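Local atomic coordinates of fructokinase (Xylella fastidiosa Temecula1, PDB entry 3LJS), a protein that probably phosphorylates fructose with ATP, as a fructokinase of the PfkB carbohydrate kinase family. Residues 10-15 with 136-141; 33-38 with 66-71; 105-110 with 170-175. All coordinates share one frame; numbering follows the deposited sequence.

Contact 1 (10-15 with 136-141)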
ATOM      1  N   PHE B  10      -3.448 -17.615  14.697  1.00 18.36           N
ATOM      2  CA  PHE B  10      -2.558 -17.645  13.548  1.00 18.79           C
ATOM      3  C   PHE B  10      -3.071 -16.978  12.281  1.00 18.39           C
ATOM      4  O   PHE B  10      -4.248 -17.069  11.949  1.00 18.56           O
ATOM      5  CB  PHE B  10      -2.208 -19.099  13.218  1.00 19.36           C
ATOM      6  CG  PHE B  10      -1.419 -19.251  11.950  1.00 20.63           C
ATOM      7  CD1 PHE B  10      -0.045 -19.040  11.944  1.00 20.45           C
ATOM      8  CD2 PHE B  10      -2.058 -19.550  10.749  1.00 20.18           C
ATOM      9  CE1 PHE B  10       0.683 -19.124  10.755  1.00 20.45           C
ATOM     10  CE2 PHE B  10      -1.340 -19.634   9.557  1.00 18.65           C
ATOM     11  CZ  PHE B  10       0.030 -19.419   9.562  1.00 19.49           C
ATOM     12  N   GLY B  11      -2.172 -16.325  11.557  1.00 20.79           N
ATOM     13  CA  GLY B  11      -2.585 -15.717  10.311  1.00 20.37           C
ATOM     14  C   GLY B  11      -2.054 -14.340   9.998  1.00 20.23           C
ATOM     15  O   GLY B  11      -0.872 -14.042  10.169  1.00 20.02           O
ATOM     16  N   GLU B  12      -2.952 -13.481   9.540  1.00 20.46           N
ATOM     17  CA  GLU B  12      -2.551 -12.148   9.167  1.00 22.22           C
ATOM     18  C   GLU B  12      -2.884 -11.061  10.167  1.00 21.77           C
ATOM     19  O   GLU B  12      -3.930 -11.073  10.819  1.00 20.97           O
ATOM     20  CB  GLU B  12      -3.152 -11.780   7.804  1.00 27.92           C
ATOM     21  CG  GLU B  12      -4.591 -11.260   7.837  1.00 34.38           C
ATOM     22  CD  GLU B  12      -5.631 -12.335   8.146  1.00 39.70           C
ATOM     23  OE1 GLU B  12      -5.250 -13.503   8.395  1.00 42.16           O
ATOM     24  OE2 GLU B  12      -6.843 -12.006   8.138  1.00 40.90           O
ATOM     25  N   ALA B  13      -1.941 -10.137  10.279  1.00 20.42           N
ATOM     26  CA  ALA B  13      -2.051  -8.949  11.096  1.00 20.23           C
ATOM     27  C   ALA B  13      -1.700  -7.927  10.014  1.00 20.75           C
ATOM     28  O   ALA B  13      -0.708  -8.094   9.301  1.00 22.36           O
ATOM     29  CB  ALA B  13      -0.998  -8.946  12.204  1.00 17.03           C
ATOM     30  N   LEU B  14      -2.521  -6.903   9.852  1.00 21.35           N
ATOM     31  CA  LEU B  14      -2.255  -5.904   8.827  1.00 22.52           C
ATOM     32  C   LEU B  14      -2.749  -4.546   9.273  1.00 24.02           C
ATOM     33  O   LEU B  14      -3.306  -4.413  10.363  1.00 24.00           O
ATOM     34  CB  LEU B  14      -2.935  -6.304   7.513  1.00 21.91           C
ATOM     35  CG  LEU B  14      -4.396  -6.768   7.589  1.00 24.97           C
ATOM     36  CD1 LEU B  14      -5.314  -5.613   7.967  1.00 25.81           C
ATOM     37  CD2 LEU B  14      -4.802  -7.333   6.233  1.00 28.15           C
ATOM     38  N   ILE B  15      -2.547  -3.540   8.426  1.00 22.75           N
ATOM     39  CA  ILE B  15      -2.971  -2.182   8.736  1.00 23.51           C
ATOM     40  C   ILE B  15      -4.260  -1.820   8.020  1.00 24.28           C
ATOM     41  O   ILE B  15      -4.363  -1.966   6.799  1.00 25.02           O
ATOM     42  CB  ILE B  15      -1.895  -1.148   8.320  1.00 23.29           C
ATOM     43  CG1 ILE B  15      -0.585  -1.422   9.062  1.00 23.19           C
ATOM     44  CG2 ILE B  15      -2.387   0.262   8.598  1.00 23.39           C
ATOM     45  CD1 ILE B  15      -0.684  -1.299  10.563  1.00 23.69           C
ATOM     46  N   CYS B 136      -8.291 -18.251  10.298  1.00 18.97           N
ATOM     47  CA  CYS B 136      -9.345 -17.739   9.420  1.00 20.14           C
ATOM     48  C   CYS B 136      -8.968 -18.081   7.977  1.00 19.42           C
ATOM     49  O   CYS B 136      -7.842 -18.497   7.728  1.00 20.25           O
ATOM     50  CB  CYS B 136      -9.483 -16.225   9.602  1.00 21.18           C
ATOM     51  SG  CYS B 136     -10.054 -15.760  11.276  1.00 28.98           S
ATOM     52  N   SER B 137      -9.886 -17.904   7.029  1.00 19.16           N
ATOM     53  CA  SER B 137      -9.587 -18.265   5.640  1.00 21.01           C
ATOM     54  C   SER B 137      -8.654 -17.323   4.877  1.00 21.56           C
ATOM     55  O   SER B 137      -8.188 -17.665   3.789  1.00 22.50           O
ATOM     56  CB  SER B 137     -10.883 -18.447   4.834  1.00 19.87           C
ATOM     57  OG  SER B 137     -11.517 -17.205   4.588  1.00 20.94           O
ATOM     58  N   ASN B 138      -8.366 -16.151   5.431  1.00 21.40           N
ATOM     59  CA  ASN B 138      -7.483 -15.223   4.731  1.00 22.97           C
ATOM     60  C   ASN B 138      -6.073 -15.770   4.587  1.00 22.37           C
ATOM     61  O   ASN B 138      -5.345 -15.385   3.670  1.00 23.41           O
ATOM     62  CB  ASN B 138      -7.470 -13.867   5.431  1.00 23.77           C
ATOM     63  CG  ASN B 138      -8.818 -13.187   5.367  1.00 30.55           C
ATOM     64  OD1 ASN B 138      -9.428 -13.104   4.297  1.00 26.80           O
ATOM     65  ND2 ASN B 138      -9.302 -12.705   6.512  1.00 34.06           N
ATOM     66  N   SER B 139      -5.689 -16.679   5.476  1.00 21.14           N
ATOM     67  CA  SER B 139      -4.363 -17.286   5.390  1.00 21.61           C
ATOM     68  C   SER B 139      -4.430 -18.533   4.502  1.00 21.60           C
ATOM     69  O   SER B 139      -3.632 -19.461   4.646  1.00 20.96           O
ATOM     70  CB  SER B 139      -3.837 -17.649   6.786  1.00 20.12           C
ATOM     71  OG  SER B 139      -4.670 -18.599   7.426  1.00 21.17           O
HETATM   72  N   MSE B 140      -5.390 -18.542   3.580  1.00 22.95           N
HETATM   73  CA  MSE B 140      -5.564 -19.650   2.641  1.00 24.21           C
HETATM   74  C   MSE B 140      -5.718 -19.115   1.214  1.00 24.84           C
HETATM   75  O   MSE B 140      -6.088 -19.858   0.303  1.00 24.12           O
HETATM   76  CB  MSE B 140      -6.818 -20.462   2.987  1.00 25.33           C
HETATM   77  CG  MSE B 140      -6.781 -21.157   4.337  1.00 29.03           C
HETATM   78 SE   MSE B 140      -8.466 -22.059   4.741  1.00 38.01          SE
HETATM   79  CE  MSE B 140      -8.008 -22.645   6.536  1.00 29.73           C
ATOM     80  N   THR B 141      -5.429 -17.831   1.025  1.00 23.98           N
ATOM     81  CA  THR B 141      -5.589 -17.189  -0.279  1.00 24.14           C
ATOM     82  C   THR B 141      -4.662 -17.662  -1.406  1.00 24.77           C
ATOM     83  O   THR B 141      -4.901 -17.353  -2.573  1.00 24.39           O
ATOM     84  CB  THR B 141      -5.511 -15.654  -0.131  1.00 22.86           C
ATOM     85  OG1 THR B 141      -4.345 -15.299   0.616  1.00 21.27           O
ATOM     86  CG2 THR B 141      -6.741 -15.143   0.602  1.00 23.83           C
TER
HETATM   87  O   HOH W   1      -5.698 -17.498   9.703  1.00 21.26           O
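The carbonyl O of Phe10 and the hydroxyl of Ser139 share one water, gripped by three groups: it donates to Phe10 O at 2.7 Å, accepts from Cys136 N at 2.8 Å, and lies 2.7 Å from Ser139 OG. The same hydroxyl stands 4.1 Å from CE2 of the Phe10 ring, which also packs against Phe117 and Phe122. Beside it, Gly11 has a positive phi at which a CB would collide with Phe10 O; its CA comes to 4.2 Å from Ser139 CB. The direct polar link is made by Glu12. Its chain bends at chi2 (-72°), which brings CD alongside Asn138 CB, and Asn138 ND2 donates to Glu12 OE2 at 3.0 Å. The bond is far from straight (136° at the hydrogen), and the amide and carboxylate planes are 87° apart, with ND2 above the carboxylate plane. Asn138 CB also presses on OE2, at 3.3 Å. Elsewhere Asn138 O accepts from Arg109 NH2, and ND2 has a weak second bond to Asn168 OD1. All the touching residues are buried. The contact lies just past the C-terminal ends of the adjacent parallel strands 6-10 and 130-136, with the nearest side-chain atoms of Asn138 and the ATP-binding Arg170 about 4 Å apart; this edge of the central sheet is where the ribokinase fold places its active site.

Contact 2 (33-38 with 66-71)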
ATOM      1  N   GLN B  33      -4.456   5.242  10.612  1.00 28.57           N
ATOM      2  CA  GLN B  33      -3.814   3.945  10.789  1.00 30.11           C
ATOM      3  C   GLN B  33      -4.389   3.155  11.965  1.00 29.03           C
ATOM      4  O   GLN B  33      -4.358   3.622  13.104  1.00 29.59           O
ATOM      5  CB  GLN B  33      -2.319   4.159  11.008  1.00 30.43           C
ATOM      6  CG  GLN B  33      -1.535   2.908  11.334  1.00 34.20           C
ATOM      7  CD  GLN B  33      -0.137   3.232  11.818  1.00 35.52           C
ATOM      8  OE1 GLN B  33       0.038   3.839  12.875  1.00 38.84           O
ATOM      9  NE2 GLN B  33       0.865   2.837  11.046  1.00 36.44           N
ATOM     10  N   CYS B  34      -4.904   1.962  11.682  1.00 27.70           N
ATOM     11  CA  CYS B  34      -5.471   1.092  12.710  1.00 27.17           C
ATOM     12  C   CYS B  34      -4.980  -0.346  12.561  1.00 25.41           C
ATOM     13  O   CYS B  34      -4.920  -0.879  11.454  1.00 24.05           O
ATOM     14  CB  CYS B  34      -7.000   1.097  12.636  1.00 27.81           C
ATOM     15  SG  CYS B  34      -7.750   2.654  13.133  1.00 37.69           S
ATOM     16  N   ALA B  35      -4.627  -0.967  13.684  1.00 23.32           N
ATOM     17  CA  ALA B  35      -4.167  -2.351  13.677  1.00 22.15           C
ATOM     18  C   ALA B  35      -5.352  -3.241  13.311  1.00 21.48           C
ATOM     19  O   ALA B  35      -6.464  -3.035  13.798  1.00 20.69           O
ATOM     20  CB  ALA B  35      -3.621  -2.733  15.053  1.00 22.96           C
ATOM     21  N   GLY B  36      -5.115  -4.226  12.447  1.00 21.49           N
ATOM     22  CA  GLY B  36      -6.190  -5.108  12.028  1.00 20.28           C
ATOM     23  C   GLY B  36      -5.743  -6.519  11.694  1.00 20.38           C
ATOM     24  O   GLY B  36      -4.603  -6.902  11.961  1.00 19.72           O
ATOM     25  N   GLY B  37      -6.645  -7.285  11.089  1.00 20.27           N
ATOM     26  CA  GLY B  37      -6.361  -8.668  10.752  1.00 20.59           C
ATOM     27  C   GLY B  37      -7.280  -9.493  11.636  1.00 21.79           C
ATOM     28  O   GLY B  37      -7.297  -9.298  12.854  1.00 22.15           O
ATOM     29  N   ALA B  38      -8.043 -10.407  11.045  1.00 21.60           N
ATOM     30  CA  ALA B  38      -8.989 -11.211  11.819  1.00 23.11           C
ATOM     31  C   ALA B  38      -8.370 -11.929  13.023  1.00 21.60           C
ATOM     32  O   ALA B  38      -8.787 -11.703  14.156  1.00 20.69           O
ATOM     33  CB  ALA B  38      -9.711 -12.208  10.907  1.00 23.08           C
ATOM     34  N   ASP B  66       6.414  -2.762  12.553  1.00 26.96           N
ATOM     35  CA  ASP B  66       6.846  -2.351  13.884  1.00 27.77           C
ATOM     36  C   ASP B  66       5.635  -1.896  14.688  1.00 26.42           C
ATOM     37  O   ASP B  66       5.542  -2.156  15.889  1.00 27.27           O
ATOM     38  CB  ASP B  66       7.858  -1.200  13.809  1.00 29.65           C
ATOM     39  CG  ASP B  66       9.153  -1.597  13.123  1.00 34.10           C
ATOM     40  OD1 ASP B  66       9.496  -2.800  13.138  1.00 33.69           O
ATOM     41  OD2 ASP B  66       9.836  -0.697  12.582  1.00 33.59           O
ATOM     42  N   PHE B  67       4.711  -1.212  14.018  1.00 24.41           N
ATOM     43  CA  PHE B  67       3.499  -0.722  14.667  1.00 24.28           C
ATOM     44  C   PHE B  67       2.655  -1.876  15.186  1.00 23.73           C
ATOM     45  O   PHE B  67       2.131  -1.830  16.302  1.00 23.72           O
ATOM     46  CB  PHE B  67       2.661   0.096  13.686  1.00 23.40           C
ATOM     47  CG  PHE B  67       1.316   0.493  14.226  1.00 24.94           C
ATOM     48  CD1 PHE B  67       1.211   1.402  15.274  1.00 26.53           C
ATOM     49  CD2 PHE B  67       0.152  -0.028  13.671  1.00 25.21           C
ATOM     50  CE1 PHE B  67      -0.037   1.788  15.761  1.00 26.97           C
ATOM     51  CE2 PHE B  67      -1.099   0.351  14.148  1.00 26.91           C
ATOM     52  CZ  PHE B  67      -1.195   1.262  15.193  1.00 26.70           C
ATOM     53  N   LEU B  68       2.509  -2.906  14.362  1.00 23.14           N
ATOM     54  CA  LEU B  68       1.729  -4.075  14.746  1.00 22.23           C
ATOM     55  C   LEU B  68       2.415  -4.827  15.887  1.00 22.23           C
ATOM     56  O   LEU B  68       1.766  -5.248  16.840  1.00 23.57           O
ATOM     57  CB  LEU B  68       1.541  -4.991  13.536  1.00 20.91           C
ATOM     58  CG  LEU B  68       0.642  -4.398  12.443  1.00 21.07           C
ATOM     59  CD1 LEU B  68       0.656  -5.286  11.213  1.00 19.44           C
ATOM     60  CD2 LEU B  68      -0.777  -4.251  12.978  1.00 21.76           C
ATOM     61  N   PHE B  69       3.731  -4.985  15.794  1.00 22.34           N
ATOM     62  CA  PHE B  69       4.475  -5.682  16.833  1.00 23.83           C
ATOM     63  C   PHE B  69       4.305  -4.995  18.187  1.00 25.65           C
ATOM     64  O   PHE B  69       4.026  -5.650  19.195  1.00 25.07           O
ATOM     65  CB  PHE B  69       5.963  -5.734  16.490  1.00 23.22           C
ATOM     66  CG  PHE B  69       6.771  -6.563  17.450  1.00 24.63           C
ATOM     67  CD1 PHE B  69       6.997  -7.912  17.204  1.00 25.85           C
ATOM     68  CD2 PHE B  69       7.281  -6.001  18.614  1.00 26.96           C
ATOM     69  CE1 PHE B  69       7.721  -8.695  18.104  1.00 27.62           C
ATOM     70  CE2 PHE B  69       8.010  -6.777  19.526  1.00 28.73           C
ATOM     71  CZ  PHE B  69       8.228  -8.124  19.269  1.00 27.75           C
ATOM     72  N   ASP B  70       4.491  -3.676  18.207  1.00 26.81           N
ATOM     73  CA  ASP B  70       4.361  -2.908  19.441  1.00 27.27           C
ATOM     74  C   ASP B  70       2.929  -2.909  19.957  1.00 26.99           C
ATOM     75  O   ASP B  70       2.706  -2.956  21.167  1.00 27.10           O
ATOM     76  CB  ASP B  70       4.829  -1.461  19.235  1.00 29.19           C
ATOM     77  CG  ASP B  70       6.302  -1.368  18.873  1.00 31.98           C
ATOM     78  OD1 ASP B  70       7.102  -2.170  19.400  1.00 33.65           O
ATOM     79  OD2 ASP B  70       6.663  -0.480  18.072  1.00 34.95           O
ATOM     80  N   SER B  71       1.961  -2.853  19.044  1.00 25.59           N
ATOM     81  CA  SER B  71       0.553  -2.874  19.433  1.00 25.33           C
ATOM     82  C   SER B  71       0.250  -4.181  20.165  1.00 24.49           C
ATOM     83  O   SER B  71      -0.473  -4.185  21.164  1.00 22.89           O
ATOM     84  CB  SER B  71      -0.354  -2.747  18.203  1.00 26.43           C
ATOM     85  OG  SER B  71      -0.200  -1.477  17.584  1.00 27.30           O
TER
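Gln33 lays its terminal amide flat on the ring of Phe67, the two planes only 12° apart and the side chains sliding past each other in opposite directions. With CG anti to the backbone N and CD anti to CA (chi2 -168°), the Gln33 chain carries both carbons out over the ring face: CG sits there in a CH-pi contact, 4.2 Å from the centroid of the Phe67 ring, while OE1 hangs 3.4 Å above the ring plane of Phe67, over its centre. The opposite face of the same ring carries Ser71 OG, 3.7 Å from the plane of Phe67, and the ring is thus sandwiched between two polar groups. Ser71 OG is itself committed, donating to Phe67 O at 2.7 Å; that carbonyl also takes the helical bond from Ser71 N, the two donors arriving from opposite faces of its plane. At the rim, in the plane of the ring, Ala35 N approaches Phe67 CE2 at 3.8 Å. Ala35 CB then turns the contact apolar, touching Leu68 CD2 at 3.8 Å. The axes of strand 33-36 and helix 66-71 pass 9.1 Å apart at 62°, a helix laid slantwise over the strand that is outermost in its sheet within this chain. Ile15, on the neighbouring strand 14-19, touches Gln33, Phe67 and Leu68 alike. Helix 63-75 thus covers strands 14-19 and 30-36 of the four-stranded lid sheet, with Leu68 also reaching Leu59 of strand 53-60 in the central sheet, while Gln33 makes backbone hydrogen bonds to the second subunit and packs on its Arg29.

Contact 3 (105-110 with 170-175). With PO4 (phosphate ion), chain C.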
ATOM      1  N   PHE B 105     -13.409  -1.256  -0.363  1.00 51.37           N
ATOM      2  CA  PHE B 105     -12.177  -1.892   0.096  1.00 48.58           C
ATOM      3  C   PHE B 105     -11.111  -1.991  -0.998  1.00 46.40           C
ATOM      4  O   PHE B 105     -11.395  -2.406  -2.119  1.00 46.68           O
ATOM      5  CB  PHE B 105     -12.481  -3.297   0.619  1.00 49.84           C
ATOM      6  CG  PHE B 105     -13.213  -3.312   1.926  1.00 50.96           C
ATOM      7  CD1 PHE B 105     -12.571  -2.924   3.099  1.00 51.67           C
ATOM      8  CD2 PHE B 105     -14.543  -3.711   1.992  1.00 51.29           C
ATOM      9  CE1 PHE B 105     -13.244  -2.935   4.318  1.00 51.52           C
ATOM     10  CE2 PHE B 105     -15.225  -3.725   3.205  1.00 51.09           C
ATOM     11  CZ  PHE B 105     -14.573  -3.336   4.370  1.00 51.25           C
ATOM     12  N   SER B 106      -9.886  -1.603  -0.660  1.00 42.55           N
ATOM     13  CA  SER B 106      -8.764  -1.665  -1.588  1.00 38.87           C
ATOM     14  C   SER B 106      -7.581  -2.281  -0.846  1.00 35.87           C
ATOM     15  O   SER B 106      -6.953  -1.633  -0.005  1.00 34.98           O
ATOM     16  CB  SER B 106      -8.398  -0.266  -2.089  1.00 41.17           C
ATOM     17  OG  SER B 106      -7.283  -0.323  -2.967  1.00 42.40           O
ATOM     18  N   PHE B 107      -7.281  -3.534  -1.164  1.00 30.43           N
ATOM     19  CA  PHE B 107      -6.198  -4.250  -0.503  1.00 27.77           C
ATOM     20  C   PHE B 107      -4.869  -4.257  -1.241  1.00 27.01           C
ATOM     21  O   PHE B 107      -4.822  -4.385  -2.466  1.00 27.20           O
ATOM     22  CB  PHE B 107      -6.600  -5.711  -0.279  1.00 28.45           C
ATOM     23  CG  PHE B 107      -7.793  -5.893   0.608  1.00 28.00           C
ATOM     24  CD1 PHE B 107      -7.666  -5.824   1.989  1.00 29.49           C
ATOM     25  CD2 PHE B 107      -9.045  -6.153   0.061  1.00 30.35           C
ATOM     26  CE1 PHE B 107      -8.771  -6.013   2.821  1.00 30.84           C
ATOM     27  CE2 PHE B 107     -10.157  -6.343   0.880  1.00 31.82           C
ATOM     28  CZ  PHE B 107     -10.016  -6.273   2.266  1.00 30.81           C
ATOM     29  N   TYR B 108      -3.787  -4.116  -0.482  1.00 24.06           N
ATOM     30  CA  TYR B 108      -2.450  -4.205  -1.038  1.00 24.35           C
ATOM     31  C   TYR B 108      -1.985  -5.542  -0.472  1.00 25.85           C
ATOM     32  O   TYR B 108      -1.232  -5.595   0.511  1.00 20.72           O
ATOM     33  CB  TYR B 108      -1.568  -3.040  -0.556  1.00 23.71           C
ATOM     34  CG  TYR B 108      -1.792  -1.782  -1.372  1.00 22.59           C
ATOM     35  CD1 TYR B 108      -0.853  -1.363  -2.319  1.00 22.50           C
ATOM     36  CD2 TYR B 108      -2.993  -1.078  -1.279  1.00 22.46           C
ATOM     37  CE1 TYR B 108      -1.115  -0.274  -3.160  1.00 22.12           C
ATOM     38  CE2 TYR B 108      -3.265   0.008  -2.115  1.00 22.86           C
ATOM     39  CZ  TYR B 108      -2.323   0.398  -3.057  1.00 22.15           C
ATOM     40  OH  TYR B 108      -2.617   1.424  -3.924  1.00 21.40           O
ATOM     41  N   ARG B 109      -2.463  -6.630  -1.080  1.00 28.65           N
ATOM     42  CA  ARG B 109      -2.106  -7.949  -0.587  1.00 35.41           C
ATOM     43  C   ARG B 109      -1.902  -9.141  -1.529  1.00 41.73           C
ATOM     44  O   ARG B 109      -1.692 -10.252  -1.050  1.00 48.18           O
ATOM     45  CB  ARG B 109      -3.080  -8.357   0.527  1.00 30.76           C
ATOM     46  CG  ARG B 109      -2.692  -9.643   1.252  1.00 29.05           C
ATOM     47  CD  ARG B 109      -3.526  -9.826   2.495  1.00 27.07           C
ATOM     48  NE  ARG B 109      -3.142 -11.000   3.266  1.00 25.54           N
ATOM     49  CZ  ARG B 109      -3.607 -12.227   3.056  1.00 26.74           C
ATOM     50  NH1 ARG B 109      -4.480 -12.461   2.083  1.00 23.17           N
ATOM     51  NH2 ARG B 109      -3.229 -13.219   3.853  1.00 26.44           N
ATOM     52  N   PRO B 110      -1.999  -8.971  -2.861  1.00 46.59           N
ATOM     53  CA  PRO B 110      -1.735 -10.255  -3.523  1.00 45.61           C
ATOM     54  C   PRO B 110      -0.398 -10.686  -2.900  1.00 42.88           C
ATOM     55  O   PRO B 110      -0.217 -11.855  -2.562  1.00 44.87           O
ATOM     56  CB  PRO B 110      -1.627  -9.870  -4.995  1.00 49.56           C
ATOM     57  CG  PRO B 110      -2.623  -8.737  -5.102  1.00 49.89           C
ATOM     58  CD  PRO B 110      -2.355  -7.922  -3.839  1.00 49.10           C
ATOM     59  N   ARG B 170     -13.470 -13.620   2.516  1.00 25.49           N
ATOM     60  CA  ARG B 170     -13.392 -12.342   1.817  1.00 27.39           C
ATOM     61  C   ARG B 170     -12.922 -12.617   0.387  1.00 26.98           C
ATOM     62  O   ARG B 170     -11.722 -12.601   0.099  1.00 24.18           O
ATOM     63  CB  ARG B 170     -12.408 -11.419   2.533  1.00 28.55           C
ATOM     64  CG  ARG B 170     -12.793 -11.116   3.977  1.00 36.50           C
ATOM     65  CD  ARG B 170     -14.049 -10.261   4.055  1.00 40.04           C
ATOM     66  NE  ARG B 170     -14.411  -9.940   5.434  1.00 44.95           N
ATOM     67  CZ  ARG B 170     -15.100 -10.742   6.243  1.00 46.13           C
ATOM     68  NH1 ARG B 170     -15.518 -11.927   5.816  1.00 46.86           N
ATOM     69  NH2 ARG B 170     -15.369 -10.357   7.485  1.00 47.58           N
ATOM     70  N   PRO B 171     -13.873 -12.883  -0.524  1.00 28.28           N
ATOM     71  CA  PRO B 171     -13.642 -13.182  -1.943  1.00 29.93           C
ATOM     72  C   PRO B 171     -12.643 -12.267  -2.653  1.00 30.95           C
ATOM     73  O   PRO B 171     -11.882 -12.723  -3.503  1.00 30.22           O
ATOM     74  CB  PRO B 171     -15.040 -13.079  -2.547  1.00 30.22           C
ATOM     75  CG  PRO B 171     -15.916 -13.534  -1.433  1.00 31.23           C
ATOM     76  CD  PRO B 171     -15.319 -12.820  -0.238  1.00 28.98           C
HETATM   77  N   MSE B 172     -12.649 -10.985  -2.302  1.00 32.41           N
HETATM   78  CA  MSE B 172     -11.744 -10.016  -2.922  1.00 36.69           C
HETATM   79  C   MSE B 172     -10.270 -10.376  -2.813  1.00 34.52           C
HETATM   80  O   MSE B 172      -9.482 -10.057  -3.702  1.00 33.45           O
HETATM   81  CB  MSE B 172     -11.937  -8.631  -2.305  1.00 42.38           C
HETATM   82  CG  MSE B 172     -13.184  -7.901  -2.746  1.00 53.39           C
HETATM   83 SE   MSE B 172     -13.216  -6.118  -1.988  1.00 70.65          SE
HETATM   84  CE  MSE B 172     -11.545  -5.468  -2.713  1.00 60.56           C
ATOM     85  N   LEU B 173      -9.900 -11.032  -1.718  1.00 31.42           N
ATOM     86  CA  LEU B 173      -8.512 -11.406  -1.478  1.00 27.54           C
ATOM     87  C   LEU B 173      -8.027 -12.657  -2.205  1.00 26.98           C
ATOM     88  O   LEU B 173      -6.842 -12.992  -2.146  1.00 25.03           O
ATOM     89  CB  LEU B 173      -8.285 -11.575   0.025  1.00 27.27           C
ATOM     90  CG  LEU B 173      -8.377 -10.301   0.865  1.00 26.41           C
ATOM     91  CD1 LEU B 173      -8.287 -10.647   2.347  1.00 26.32           C
ATOM     92  CD2 LEU B 173      -7.249  -9.359   0.466  1.00 26.33           C
ATOM     93  N   TRP B 174      -8.936 -13.348  -2.886  1.00 26.45           N
ATOM     94  CA  TRP B 174      -8.577 -14.566  -3.605  1.00 28.87           C
ATOM     95  C   TRP B 174      -8.296 -14.308  -5.087  1.00 31.21           C
ATOM     96  O   TRP B 174      -8.893 -13.421  -5.690  1.00 31.41           O
ATOM     97  CB  TRP B 174      -9.694 -15.600  -3.460  1.00 26.62           C
ATOM     98  CG  TRP B 174      -9.873 -16.097  -2.048  1.00 26.27           C
ATOM     99  CD1 TRP B 174     -10.372 -15.396  -0.983  1.00 26.99           C
ATOM    100  CD2 TRP B 174      -9.544 -17.399  -1.555  1.00 25.16           C
ATOM    101  NE1 TRP B 174     -10.373 -16.187   0.144  1.00 25.32           N
ATOM    102  CE2 TRP B 174      -9.869 -17.419  -0.178  1.00 25.90           C
ATOM    103  CE3 TRP B 174      -9.000 -18.551  -2.142  1.00 26.71           C
ATOM    104  CZ2 TRP B 174      -9.674 -18.550   0.621  1.00 25.07           C
ATOM    105  CZ3 TRP B 174      -8.807 -19.678  -1.345  1.00 26.15           C
ATOM    106  CH2 TRP B 174      -9.143 -19.665   0.023  1.00 26.31           C
ATOM    107  N   PRO B 175      -7.380 -15.087  -5.691  1.00 34.26           N
ATOM    108  CA  PRO B 175      -7.030 -14.926  -7.108  1.00 36.97           C
ATOM    109  C   PRO B 175      -8.237 -15.024  -8.027  1.00 39.33           C
ATOM    110  O   PRO B 175      -9.136 -15.838  -7.814  1.00 39.09           O
ATOM    111  CB  PRO B 175      -6.031 -16.055  -7.350  1.00 36.91           C
ATOM    112  CG  PRO B 175      -5.385 -16.222  -6.017  1.00 36.35           C
ATOM    113  CD  PRO B 175      -6.567 -16.150  -5.077  1.00 34.84           C
TER
HETATM  114  P   PO4 C 501     -12.831  -8.851  10.282  1.00 70.90           P
HETATM  115  O1  PO4 C 501     -13.768  -7.768  10.681  1.00 71.27           O
HETATM  116  O2  PO4 C 501     -13.294 -10.141  10.853  1.00 70.53           O
HETATM  117  O3  PO4 C 501     -12.792  -8.949   8.799  1.00 71.61           O
HETATM  118  O4  PO4 C 501     -11.471  -8.541  10.795  1.00 70.65           O
HETATM  119  O   HOH W   2      -4.733 -11.720  -0.738  1.00 29.01           O
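Met172 and Leu173, in a short 3-10 turn, pack against Phe105 and Phe107 on strand 103-108, the outer strand, within this chain, of the small lid sheet that accompanies the central sheet in ribokinase-fold sugar kinases. The side chain of Met172, modelled as selenomethionine, can be followed from CB. CB and CG only carry it outward; SE is the first atom to touch, 3.9 Å from Phe105 CB. A bend at chi3 (58°) then turns CE between backbone and ring: it lies 3.1 Å from Phe105 O, a tight methyl-to-carbonyl approach, and 3.8 Å from Phe107 CD2, at the edge of that ring and near its plane. Leu173 takes the face instead. Its CD2 stands over Phe107, offset toward the rim, 3.5 Å from CG and 23° off the ring normal as seen from the centroid, a CH-pi contact. Both side chains cross Phe107 at about a right angle, Met172 at its edge and Leu173 over one face. The other methyl of Leu173, CD1, comes to 4.2 Å from Arg109 NH1, whose guanidinium is held mainly by a salt bridge from NH2 to Asp114. On the far side of the strand Tyr108 OH bonds to Thr90 O of the second subunit. At the start of the turn Arg170, an ATP-binding residue bent at chi2, brings its guanidinium to a phosphate ion, probably from the crystallisation liquor; its NH2 donates weakly to phosphate O3 at 3.2 Å. Between Arg109 and Leu173, a water donates to Leu173 O at 2.8 Å and accepts weakly from Arg109 NH1 at 2.9 Å.

Contact 1 is fully buried beside the central sheet, whereas contact 3 lies at the surface and contact 2 is partly buried. All three reach the lid sheet: strands 14-19 and 30-36, neighbours within it, join contacts 1 and 2 through a probable hydrogen bond from Gly36 N to Leu14 O. Arg109 ties contact 3 to contact 1 by reaching Asn138 O and Thr141 OG1. The chemistry follows place: the buried contact 1 depends on a shared water and a carboxylate-amide pair, contact 2 on an amide stacked upon a ring, and contact 3 on methyls against aromatics. Contacts 2 and 3 do not touch, yet both also meet the second subunit.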